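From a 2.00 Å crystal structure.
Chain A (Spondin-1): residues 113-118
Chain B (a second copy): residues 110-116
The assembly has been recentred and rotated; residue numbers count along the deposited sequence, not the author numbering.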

# COMPACT_ATOMS: atom_id res chain seq x y z
N SER A 113 6.82 -7.94 -5.64
CA SER A 113 6.86 -7.79 -7.12
C SER A 113 5.58 -7.31 -7.81
O SER A 113 5.60 -7.01 -9.01
CB SER A 113 7.31 -9.06 -7.81
OG SER A 113 6.56 -10.13 -7.31
N THR A 114 4.47 -7.29 -7.07
CA THR A 114 3.20 -6.75 -7.58
C THR A 114 2.54 -5.97 -6.46
O THR A 114 2.81 -6.26 -5.30
CB THR A 114 2.20 -7.90 -7.98
OG1 THR A 114 1.87 -8.64 -6.79
CG2 THR A 114 2.78 -8.81 -9.01
N PRO A 115 1.60 -5.06 -6.78
CA PRO A 115 0.95 -4.31 -5.71
C PRO A 115 -0.31 -5.05 -5.21
O PRO A 115 -1.23 -4.41 -4.77
CB PRO A 115 0.56 -2.99 -6.41
CG PRO A 115 0.28 -3.38 -7.80
CD PRO A 115 1.08 -4.64 -8.11
N ARG A 116 -0.30 -6.38 -5.21
CA ARG A 116 -1.41 -7.13 -4.64
C ARG A 116 -1.69 -6.77 -3.17
O ARG A 116 -0.76 -6.62 -2.41
CB ARG A 116 -1.09 -8.63 -4.73
CG ARG A 116 -2.27 -9.52 -4.36
CD ARG A 116 -1.78 -10.97 -4.30
NE ARG A 116 -1.46 -11.48 -5.63
CZ ARG A 116 -2.33 -11.99 -6.51
NH1 ARG A 116 -1.84 -12.45 -7.66
NH2 ARG A 116 -3.66 -12.01 -6.30
N ARG A 117 -2.97 -6.65 -2.79
CA ARG A 117 -3.32 -6.49 -1.35
C ARG A 117 -2.91 -7.76 -0.57
O ARG A 117 -3.24 -8.87 -1.01
CB ARG A 117 -4.82 -6.19 -1.15
CG ARG A 117 -5.34 -4.98 -1.92
CD ARG A 117 -6.82 -4.66 -1.55
NE ARG A 117 -7.62 -5.86 -1.69
CZ ARG A 117 -8.06 -6.33 -2.86
NH1 ARG A 117 -7.80 -5.66 -3.99
NH2 ARG A 117 -8.73 -7.46 -2.91
N ARG A 118 -2.23 -7.56 0.57
CA ARG A 118 -1.59 -8.63 1.34
C ARG A 118 -1.85 -8.41 2.82
O ARG A 118 -1.90 -7.25 3.28
CB ARG A 118 -0.06 -8.50 1.22
CG ARG A 118 0.50 -9.03 -0.06
CD ARG A 118 1.88 -8.46 -0.31
NE ARG A 118 2.36 -9.00 -1.57
CZ ARG A 118 2.40 -8.37 -2.74
NH1 ARG A 118 2.04 -7.09 -2.87
NH2 ARG A 118 2.84 -9.05 -3.79
N VAL B 110 -15.15 -0.78 -3.21
CA VAL B 110 -14.86 -1.60 -4.38
C VAL B 110 -13.37 -1.56 -4.70
O VAL B 110 -12.72 -0.57 -4.46
CB VAL B 110 -15.70 -1.15 -5.62
CG1 VAL B 110 -15.31 -1.97 -6.86
CG2 VAL B 110 -17.18 -1.48 -5.31
N THR B 111 -12.83 -2.64 -5.22
CA THR B 111 -11.37 -2.73 -5.37
C THR B 111 -11.10 -3.75 -6.47
O THR B 111 -12.04 -4.35 -6.94
CB THR B 111 -10.70 -3.10 -4.01
OG1 THR B 111 -9.28 -2.96 -4.13
CG2 THR B 111 -11.05 -4.58 -3.57
N GLU B 112 -9.86 -3.86 -6.95
CA GLU B 112 -9.53 -4.82 -8.00
C GLU B 112 -9.58 -6.28 -7.54
O GLU B 112 -9.27 -6.61 -6.37
CB GLU B 112 -8.18 -4.51 -8.65
CG GLU B 112 -6.93 -5.10 -7.94
CD GLU B 112 -6.50 -4.35 -6.67
OE1 GLU B 112 -5.59 -4.83 -5.94
OE2 GLU B 112 -7.06 -3.27 -6.38
N SER B 113 -9.94 -7.17 -8.46
CA SER B 113 -9.98 -8.58 -8.13
C SER B 113 -8.58 -9.20 -8.13
O SER B 113 -8.31 -10.16 -7.41
CB SER B 113 -10.95 -9.32 -9.06
OG SER B 113 -10.48 -9.26 -10.39
N THR B 114 -7.68 -8.59 -8.91
CA THR B 114 -6.29 -9.00 -9.02
C THR B 114 -5.47 -7.86 -9.64
O THR B 114 -6.00 -7.07 -10.41
CB THR B 114 -6.13 -10.29 -9.88
OG1 THR B 114 -4.75 -10.69 -9.82
CG2 THR B 114 -6.48 -10.02 -11.31
N PRO B 115 -4.19 -7.72 -9.24
CA PRO B 115 -3.32 -6.71 -9.88
C PRO B 115 -3.08 -7.11 -11.33
O PRO B 115 -2.77 -8.26 -11.60
CB PRO B 115 -2.04 -6.77 -9.07
CG PRO B 115 -2.06 -8.19 -8.43
CD PRO B 115 -3.50 -8.43 -8.14
N ARG B 116 -3.29 -6.21 -12.26
CA ARG B 116 -3.01 -6.43 -13.68
C ARG B 116 -3.28 -5.11 -14.37
O ARG B 116 -4.03 -4.31 -13.83
CB ARG B 116 -3.81 -7.60 -14.25
CG ARG B 116 -5.08 -7.34 -14.97
CD ARG B 116 -5.51 -8.64 -15.60
NE ARG B 116 -6.92 -8.90 -15.36
CZ ARG B 116 -7.41 -10.02 -14.83
NH1 ARG B 116 -8.71 -10.14 -14.66
NH2 ARG B 116 -6.59 -11.03 -14.50
O HOH W 1 -4.95 -7.10 -4.94

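Two copies of the same Spondin-1 segment meet here without matching residue for residue. The chain A stretch has no regular secondary structure, whereas chain B enters as a short strand, residues 110-112, and continues as loop or turn. The backbones come closest where the CA atoms of Arg116(A) and Pro115(B) lie 5.6 Å apart. Together the two stretches bury 341 Å², and most of that area belongs to Pro115(B), Arg117(A) and Arg116(A), with Glu112(B) close behind.

Arg117(A) carries the polar part of the contact. Its CA-to-CB bond points sideways, but the extended middle of the side chain (chi2 t) and the turn at chi3 (m) bring the guanidinium to the strand of chain B. There NH1 donates a hydrogen bond to the backbone O of Glu112(B), 3.0 Å away and nearly straight at 164°; the carbonyl lies at the edge of the guanidinium, near its plane, where the N-H groups point. The same NH1 forms a salt bridge with Glu112(B) OE1 at 3.1 Å, so one nitrogen meets both the main chain and the carboxylate of a single residue. Glu112(B) is buried, and the arginine supplies a positive charge beside its carboxylate. Thr111(B) completes the site by placing its CG2 methyl over one face of the guanidinium, an apolar group against a surface that offers no hydrogens to donate.

A water ties the backbone of Arg117(A) to the same acid. It accepts from Arg117(A) N at 3.0 Å and donates to Glu112(B) OE1 at 2.6 Å, so that OE1 is engaged by both the main chain and the side chain of the arginine, once through solvent and once directly.

Pro115(B) is the centre of the apolar part. Its CA-to-CB bond points toward chain A, and its ring packs against two consecutive residues: CB lies 3.9 Å from Pro115(A) CD, and CG lies 3.9 Å from Arg116(A) CB. The two prolines thus meet through ring carbons, an apolar contact. Arg116(A), with chi1 and chi2 both t, extends along this surface and sets one face of its guanidinium against Pro115(B) CD, so its aliphatic and planar portions both lie against the proline.

Within chain A, Arg118(A) reaches back to Thr114(A) rather than across the interface. Its NH1 donates to Thr114(A) O at 2.7 Å and its NH2 to Thr114(A) OG1 at 3.2 Å, bonds that link the two ends of the segment carrying Pro115(A), Arg116(A) and Arg117(A).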